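Side-chain contacts in enoyl-CoA hydratase (Mycolicibacterium smegmatis, PDB 7MCM), which probably catalyses the reversible hydration of 2-enoyl-CoA to (3S)-3-hydroxyacyl-CoA during fatty acid oxidation: residues G14-W19 with R203-I208; L130-E135 with L198-R203; A137-S142 with G186-V191. One frame throughout, in Å; residues are numbered along the deposited sequence.

Interaction 1. Residues G14-W19 with R203-I208; sequences GRVQTW and RLAERI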
# COMPACT_ATOMS: atom_id res chain seq x y z
N GLY B 14 23.61 -25.35 -20.79
CA GLY B 14 24.44 -24.46 -20.00
C GLY B 14 23.68 -23.90 -18.81
O GLY B 14 23.21 -24.67 -17.97
N ARG B 15 23.52 -22.58 -18.75
CA ARG B 15 22.76 -21.95 -17.68
C ARG B 15 21.31 -21.66 -18.08
O ARG B 15 20.59 -20.98 -17.34
CB ARG B 15 23.45 -20.66 -17.23
CG ARG B 15 24.94 -20.84 -17.08
CD ARG B 15 25.58 -19.65 -16.39
NE ARG B 15 25.63 -19.90 -14.95
CZ ARG B 15 26.74 -20.13 -14.27
NH1 ARG B 15 27.93 -20.12 -14.86
NH2 ARG B 15 26.66 -20.41 -12.97
N VAL B 16 20.87 -22.17 -19.23
CA VAL B 16 19.53 -21.91 -19.73
C VAL B 16 18.76 -23.22 -19.74
O VAL B 16 19.19 -24.19 -20.36
CB VAL B 16 19.56 -21.29 -21.13
CG1 VAL B 16 18.14 -21.00 -21.63
CG2 VAL B 16 20.40 -20.02 -21.12
N GLN B 17 17.60 -23.23 -19.08
CA GLN B 17 16.68 -24.36 -19.15
C GLN B 17 15.52 -23.98 -20.05
O GLN B 17 15.03 -22.85 -20.01
CB GLN B 17 16.13 -24.75 -17.78
CG GLN B 17 16.98 -25.67 -16.97
CD GLN B 17 16.28 -26.14 -15.71
OE1 GLN B 17 15.20 -25.65 -15.37
NE2 GLN B 17 16.90 -27.07 -15.00
N THR B 18 15.06 -24.94 -20.85
CA THR B 18 13.83 -24.76 -21.61
C THR B 18 12.77 -25.67 -21.02
O THR B 18 13.01 -26.87 -20.82
CB THR B 18 14.05 -25.05 -23.09
OG1 THR B 18 15.09 -24.20 -23.57
CG2 THR B 18 12.78 -24.74 -23.88
N TRP B 19 11.61 -25.09 -20.72
CA TRP B 19 10.43 -25.82 -20.26
C TRP B 19 9.43 -25.81 -21.41
O TRP B 19 9.00 -24.74 -21.85
CB TRP B 19 9.82 -25.17 -19.03
CG TRP B 19 10.73 -25.03 -17.85
CD1 TRP B 19 12.01 -25.51 -17.72
CD2 TRP B 19 10.43 -24.37 -16.62
NE1 TRP B 19 12.51 -25.20 -16.48
CE2 TRP B 19 11.56 -24.49 -15.79
CE3 TRP B 19 9.31 -23.68 -16.13
CZ2 TRP B 19 11.60 -23.96 -14.50
CZ3 TRP B 19 9.35 -23.16 -14.86
CH2 TRP B 19 10.49 -23.29 -14.06
N ARG B 203 19.03 -16.48 -28.00
CA ARG B 203 19.89 -15.29 -28.04
C ARG B 203 19.56 -14.36 -26.88
O ARG B 203 20.45 -13.89 -26.17
CB ARG B 203 19.75 -14.56 -29.37
CG ARG B 203 20.46 -15.22 -30.52
CD ARG B 203 20.48 -14.31 -31.74
NE ARG B 203 19.13 -14.03 -32.22
CZ ARG B 203 18.51 -14.71 -33.17
NH1 ARG B 203 19.08 -15.75 -33.76
NH2 ARG B 203 17.29 -14.33 -33.55
N LEU B 204 18.27 -14.10 -26.65
CA LEU B 204 17.86 -13.25 -25.54
C LEU B 204 18.27 -13.85 -24.20
O LEU B 204 18.77 -13.14 -23.32
CB LEU B 204 16.34 -13.02 -25.60
CG LEU B 204 15.73 -12.13 -24.52
CD1 LEU B 204 16.37 -10.74 -24.51
CD2 LEU B 204 14.19 -12.02 -24.70
N ALA B 205 18.04 -15.15 -24.01
CA ALA B 205 18.45 -15.83 -22.78
C ALA B 205 19.96 -15.71 -22.54
O ALA B 205 20.40 -15.52 -21.41
CB ALA B 205 18.04 -17.31 -22.84
N GLU B 206 20.76 -15.85 -23.60
CA GLU B 206 22.21 -15.76 -23.46
C GLU B 206 22.68 -14.35 -23.10
O GLU B 206 23.75 -14.20 -22.48
CB GLU B 206 22.90 -16.23 -24.74
CG GLU B 206 23.22 -17.73 -24.71
CD GLU B 206 24.19 -18.08 -23.58
OE1 GLU B 206 25.06 -17.22 -23.23
OE2 GLU B 206 24.08 -19.20 -23.03
N ARG B 207 21.94 -13.32 -23.50
CA ARG B 207 22.30 -11.96 -23.07
C ARG B 207 22.14 -11.79 -21.57
O ARG B 207 22.79 -10.92 -20.97
CB ARG B 207 21.46 -10.92 -23.81
CG ARG B 207 21.77 -10.72 -25.30
CD ARG B 207 20.66 -9.81 -25.93
NE ARG B 207 20.54 -8.54 -25.22
CZ ARG B 207 19.48 -7.74 -25.24
NH1 ARG B 207 18.39 -8.05 -25.92
NH2 ARG B 207 19.52 -6.59 -24.57
N ILE B 208 21.27 -12.58 -20.95
CA ILE B 208 21.14 -12.63 -19.49
C ILE B 208 22.14 -13.60 -18.88
O ILE B 208 22.86 -13.25 -17.94
CB ILE B 208 19.71 -13.03 -19.11
CG1 ILE B 208 18.70 -11.99 -19.60
CG2 ILE B 208 19.59 -13.27 -17.60
CD1 ILE B 208 17.26 -12.44 -19.41
O HOH W 1 24.80 -20.47 -20.45
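V16 holds CG1 anti to its backbone N (chi1 -179°) and CG2 anti to its carbonyl carbon, a rotation that turns both methyls onto A205 of helix 197-209. This is strand-on-helix packing within the crotonase fold: strand 16-21 belongs to the larger sheet, and the helix lies against one of its faces. The A205 methyl, CB, sits between the two prongs, 3.9 Å from V16 CG1 and 4.0 Å from V16 CG2. With so short a side chain on the helix, the two backbones come close, V16 CA and A205 CA being 6.9 Å apart. I56 and V54, both on strand 54-59, continue the apolar patch beside V16 and A205 respectively.

At the exposed margin the contact turns polar. E206 leaves the helix obliquely and bends at chi2 (-62°), which carries its carboxylate back toward the strand. E206 OE2 comes within 4.2 Å of V16 CG2, but its polar link to segment 14-19 runs through a water. That water accepts the N-H of R15 and donates to E206 OE2, so a single molecule joins the loop residue just ahead of the strand to the helix. Further along the helix, R207 forms salt bridges with E169 and D175 of the second subunit.

The other face of the strand looks at helix 33-48, against which Q17 and W19 pack. There the indole N-H is tied down within the strand: W19 NE1 donates to Q17 OE1 at 2.9 Å, nearly straight at 171°, with the oxygen in the plane of the indole.

Interaction 2. Residues L130-E135 with L198-R203; sequences LRIAAE and LPAAHR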
# COMPACT_ATOMS: atom_id res chain seq x y z
N LEU B 130 9.54 -11.64 -19.71
CA LEU B 130 9.73 -11.14 -21.06
C LEU B 130 8.92 -12.03 -21.99
O LEU B 130 8.85 -13.23 -21.76
CB LEU B 130 11.21 -11.18 -21.50
CG LEU B 130 12.19 -10.28 -20.77
CD1 LEU B 130 13.59 -10.50 -21.25
CD2 LEU B 130 11.76 -8.87 -21.07
N ARG B 131 8.33 -11.44 -23.03
CA ARG B 131 7.62 -12.21 -24.04
C ARG B 131 8.17 -11.89 -25.42
O ARG B 131 8.41 -10.73 -25.75
CB ARG B 131 6.13 -11.92 -24.04
CG ARG B 131 5.34 -12.60 -22.96
CD ARG B 131 4.12 -11.74 -22.59
NE ARG B 131 4.53 -10.45 -22.06
CZ ARG B 131 5.02 -10.29 -20.84
NH1 ARG B 131 5.19 -11.32 -20.02
NH2 ARG B 131 5.34 -9.07 -20.42
N ILE B 132 8.38 -12.94 -26.21
CA ILE B 132 8.57 -12.83 -27.65
C ILE B 132 7.63 -13.84 -28.29
O ILE B 132 7.22 -14.82 -27.66
CB ILE B 132 10.03 -13.07 -28.08
CG1 ILE B 132 10.45 -14.49 -27.76
CG2 ILE B 132 10.98 -12.12 -27.37
CD1 ILE B 132 11.86 -14.82 -28.22
N ALA B 133 7.30 -13.62 -29.57
CA ALA B 133 6.25 -14.40 -30.21
C ALA B 133 6.61 -14.77 -31.63
O ALA B 133 7.32 -14.03 -32.33
CB ALA B 133 4.90 -13.65 -30.22
N ALA B 134 6.10 -15.93 -32.06
CA ALA B 134 6.08 -16.32 -33.46
C ALA B 134 4.99 -15.56 -34.21
O ALA B 134 4.00 -15.13 -33.62
CB ALA B 134 5.82 -17.83 -33.61
N GLU B 135 5.18 -15.43 -35.53
CA GLU B 135 4.19 -14.73 -36.35
C GLU B 135 2.82 -15.40 -36.29
O GLU B 135 1.81 -14.73 -36.51
CB GLU B 135 4.68 -14.63 -37.80
CG GLU B 135 5.88 -13.70 -37.98
CD GLU B 135 6.35 -13.56 -39.42
OE1 GLU B 135 5.89 -14.35 -40.27
OE2 GLU B 135 7.17 -12.67 -39.69
N LEU B 198 12.62 -19.86 -31.40
CA LEU B 198 13.48 -20.46 -30.37
C LEU B 198 14.93 -19.99 -30.50
O LEU B 198 15.55 -19.70 -29.48
CB LEU B 198 13.38 -21.99 -30.41
CG LEU B 198 12.11 -22.52 -29.74
CD1 LEU B 198 12.00 -24.02 -29.93
CD2 LEU B 198 12.08 -22.17 -28.27
N PRO B 199 15.52 -19.90 -31.71
CA PRO B 199 16.82 -19.22 -31.83
C PRO B 199 16.83 -17.82 -31.22
O PRO B 199 17.81 -17.44 -30.57
CB PRO B 199 17.06 -19.19 -33.34
CG PRO B 199 16.43 -20.43 -33.82
CD PRO B 199 15.18 -20.60 -32.97
N ALA B 200 15.77 -17.03 -31.42
CA ALA B 200 15.73 -15.71 -30.81
C ALA B 200 15.60 -15.79 -29.30
O ALA B 200 16.18 -14.98 -28.57
CB ALA B 200 14.58 -14.89 -31.39
N ALA B 201 14.81 -16.75 -28.81
CA ALA B 201 14.66 -16.89 -27.36
C ALA B 201 15.99 -17.24 -26.72
O ALA B 201 16.33 -16.72 -25.64
CB ALA B 201 13.61 -17.95 -27.04
N HIS B 202 16.78 -18.09 -27.38
CA HIS B 202 18.09 -18.43 -26.84
C HIS B 202 19.07 -17.27 -26.93
O HIS B 202 19.91 -17.10 -26.03
CB HIS B 202 18.65 -19.66 -27.55
CG HIS B 202 18.08 -20.95 -27.04
ND1 HIS B 202 18.51 -21.53 -25.87
CD2 HIS B 202 17.09 -21.74 -27.52
CE1 HIS B 202 17.82 -22.64 -25.66
NE2 HIS B 202 16.95 -22.79 -26.65
N ARG B 203 19.03 -16.48 -28.00
CA ARG B 203 19.89 -15.29 -28.04
C ARG B 203 19.56 -14.36 -26.88
O ARG B 203 20.45 -13.89 -26.17
CB ARG B 203 19.75 -14.56 -29.37
CG ARG B 203 20.46 -15.22 -30.52
CD ARG B 203 20.48 -14.31 -31.74
NE ARG B 203 19.13 -14.03 -32.22
CZ ARG B 203 18.51 -14.71 -33.17
NH1 ARG B 203 19.08 -15.75 -33.76
NH2 ARG B 203 17.29 -14.33 -33.55
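I132 reaches from strand 130-134 to A200 and A201 on helix 197-209, and one methyl does the touching. Its CB already points at the helix. From there the side chain forks. CG1 takes the crowded position between the backbone N and the carbonyl carbon (chi1 64°), while CG2 lies beside the backbone N and packs near L204 and E190. CG1 itself serves as the stalk: chi2 is close to 180°, so the chain stays extended and pushes CD1 straight out onto the helix.

At the tip, CD1 settles on the link between two successive alanines. Its closest neighbours are backbone atoms, A201 N and A201 CA, each 3.6 Å from I132 CD1. The methyl A201 CB is 3.8 Å from I132 CD1, and A200 C is 4.0 Å from it. A200 CB is the outermost of the group, 4.2 Å from the same I132 CD1. Because both helix residues are alanines, the isoleucine can press against the main chain itself. L192 and L197 also touch I132, and A201 rests on I56, so the contact sits in an apolar, buried layer.

The next residue back, R131, points to the opposite face of the strand, where its NH1 bonds the carbonyl oxygens of A125 and C128 around the end of helix 120-127.

A helix packed on one face of a mainly parallel sheet, with a branched strand residue set against small helix residues, is part of the layered core of the crotonase fold.

Interaction 3. Residues A137-S142 with G186-V191; sequences AFFAES and GLVNEV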
# COMPACT_ATOMS: atom_id res chain seq x y z
N ALA B 137 1.55 -16.70 -33.54
CA ALA B 137 1.00 -16.61 -32.20
C ALA B 137 -0.15 -15.62 -32.14
O ALA B 137 -0.25 -14.69 -32.95
CB ALA B 137 2.08 -16.19 -31.20
N PHE B 138 -1.03 -15.82 -31.16
CA PHE B 138 -2.03 -14.82 -30.81
C PHE B 138 -2.42 -15.02 -29.36
O PHE B 138 -2.16 -16.07 -28.76
CB PHE B 138 -3.25 -14.87 -31.73
CG PHE B 138 -4.04 -16.14 -31.65
CD1 PHE B 138 -5.06 -16.27 -30.72
CD2 PHE B 138 -3.77 -17.18 -32.52
CE1 PHE B 138 -5.80 -17.44 -30.65
CE2 PHE B 138 -4.52 -18.36 -32.46
CZ PHE B 138 -5.54 -18.48 -31.53
N PHE B 139 -3.03 -13.98 -28.79
CA PHE B 139 -3.40 -13.94 -27.39
C PHE B 139 -4.89 -13.67 -27.27
O PHE B 139 -5.47 -12.94 -28.08
CB PHE B 139 -2.62 -12.84 -26.64
CG PHE B 139 -1.13 -13.00 -26.72
CD1 PHE B 139 -0.44 -12.61 -27.86
CD2 PHE B 139 -0.41 -13.53 -25.65
CE1 PHE B 139 0.94 -12.77 -27.95
CE2 PHE B 139 0.96 -13.67 -25.73
CZ PHE B 139 1.64 -13.29 -26.88
N ALA B 140 -5.52 -14.29 -26.28
CA ALA B 140 -6.94 -14.04 -26.03
C ALA B 140 -7.20 -14.21 -24.55
O ALA B 140 -7.01 -15.30 -24.00
CB ALA B 140 -7.84 -14.96 -26.86
N GLU B 141 -7.61 -13.12 -23.92
CA GLU B 141 -8.16 -13.12 -22.57
C GLU B 141 -9.64 -13.50 -22.69
O GLU B 141 -10.54 -12.69 -22.52
CB GLU B 141 -7.97 -11.75 -21.93
CG GLU B 141 -8.15 -11.69 -20.42
CD GLU B 141 -6.95 -12.29 -19.68
OE1 GLU B 141 -6.61 -13.45 -19.96
OE2 GLU B 141 -6.38 -11.61 -18.79
N SER B 142 -9.86 -14.78 -23.02
CA SER B 142 -11.15 -15.22 -23.57
C SER B 142 -12.23 -15.44 -22.52
O SER B 142 -13.39 -15.68 -22.90
CB SER B 142 -10.95 -16.53 -24.34
OG SER B 142 -10.41 -17.52 -23.49
N GLY B 186 3.13 -3.65 -27.06
CA GLY B 186 4.10 -3.99 -26.04
C GLY B 186 3.79 -5.26 -25.28
O GLY B 186 4.44 -5.54 -24.26
N LEU B 187 2.78 -6.02 -25.71
CA LEU B 187 2.53 -7.32 -25.09
C LEU B 187 3.72 -8.25 -25.30
O LEU B 187 4.05 -9.04 -24.41
CB LEU B 187 1.24 -7.91 -25.66
CG LEU B 187 0.68 -9.22 -25.10
CD1 LEU B 187 0.72 -9.23 -23.58
CD2 LEU B 187 -0.76 -9.41 -25.59
N VAL B 188 4.39 -8.16 -26.45
CA VAL B 188 5.63 -8.88 -26.73
C VAL B 188 6.68 -7.88 -27.21
O VAL B 188 6.37 -6.79 -27.71
CB VAL B 188 5.46 -9.99 -27.78
CG1 VAL B 188 4.35 -10.96 -27.38
CG2 VAL B 188 5.18 -9.39 -29.16
N ASN B 189 7.95 -8.27 -27.04
CA ASN B 189 9.09 -7.42 -27.40
C ASN B 189 9.56 -7.63 -28.83
O ASN B 189 10.19 -6.73 -29.40
CB ASN B 189 10.27 -7.69 -26.46
CG ASN B 189 10.05 -7.14 -25.06
OD1 ASN B 189 8.99 -6.60 -24.75
ND2 ASN B 189 11.07 -7.29 -24.20
N GLU B 190 9.32 -8.80 -29.41
CA GLU B 190 9.68 -9.01 -30.80
C GLU B 190 8.84 -10.15 -31.36
O GLU B 190 8.34 -11.01 -30.63
CB GLU B 190 11.18 -9.28 -30.99
CG GLU B 190 11.76 -10.38 -30.15
CD GLU B 190 13.28 -10.55 -30.30
OE1 GLU B 190 13.82 -10.20 -31.37
OE2 GLU B 190 13.92 -11.03 -29.34
N VAL B 191 8.63 -10.09 -32.68
CA VAL B 191 7.87 -11.09 -33.41
C VAL B 191 8.82 -11.72 -34.42
O VAL B 191 9.47 -11.01 -35.19
CB VAL B 191 6.64 -10.49 -34.10
CG1 VAL B 191 5.97 -11.52 -35.01
CG2 VAL B 191 5.66 -9.95 -33.07
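F139, on the short strand 138-140, meets L187 and V188 in the loop after helix 179-185, and every contact between the two segments is apolar.

The first kind is CH-pi. With chi1 at -175° the L187 branch swings away from its own backbone N toward F139, and chi2 (44°) sets CD2 over one ring face. L187 CD2 is 4.0 Å from the F139 ring centroid and 22° off the ring normal, displaced toward the attached end: its closest ring atom is F139 CG, at 3.8 Å. The two side chains run past each other in opposite directions.

The second is plain van der Waals contact at the far end of the ring. V188 CG1 approaches obliquely, 3.6 Å from F139 CZ and 3.9 Å from F139 CE1. Successive loop residues thus hold the phenyl group at its base and at its tip, while A117 and A182 pack beside it.

G186, with positive phi, closes helix 179-185 in a Schellman motif, and L187 follows directly. The F139 ring, projecting from the small three-stranded sheet onto the loop that leads into strand 191-192 of the larger sheet, packs the two sheets of the crotonase fold together.

How the interactions relate
Helix 197-209 carries interactions 1 and 2, whose centres are 11 Å apart and which both reach the larger sheet. They meet where L204 CD2 packs 3.8 Å from L130 CD1, and H202 CE1 lies 3.8 Å from T18 OG1. Interactions 2 and 3, with centres 12 Å apart, are joined by two hydrogen bonds: R131 NE to L187 O at 2.8 Å, and a backbone bond from N189 N to R131 O at 2.8 Å. Strand 130-134 therefore faces the helix with I132 and holds the 186-191 loop with R131. Interactions 1 and 3 do not touch, their centres being about 21 Å apart. The three are nested along the chain, 3 within 2 within 1.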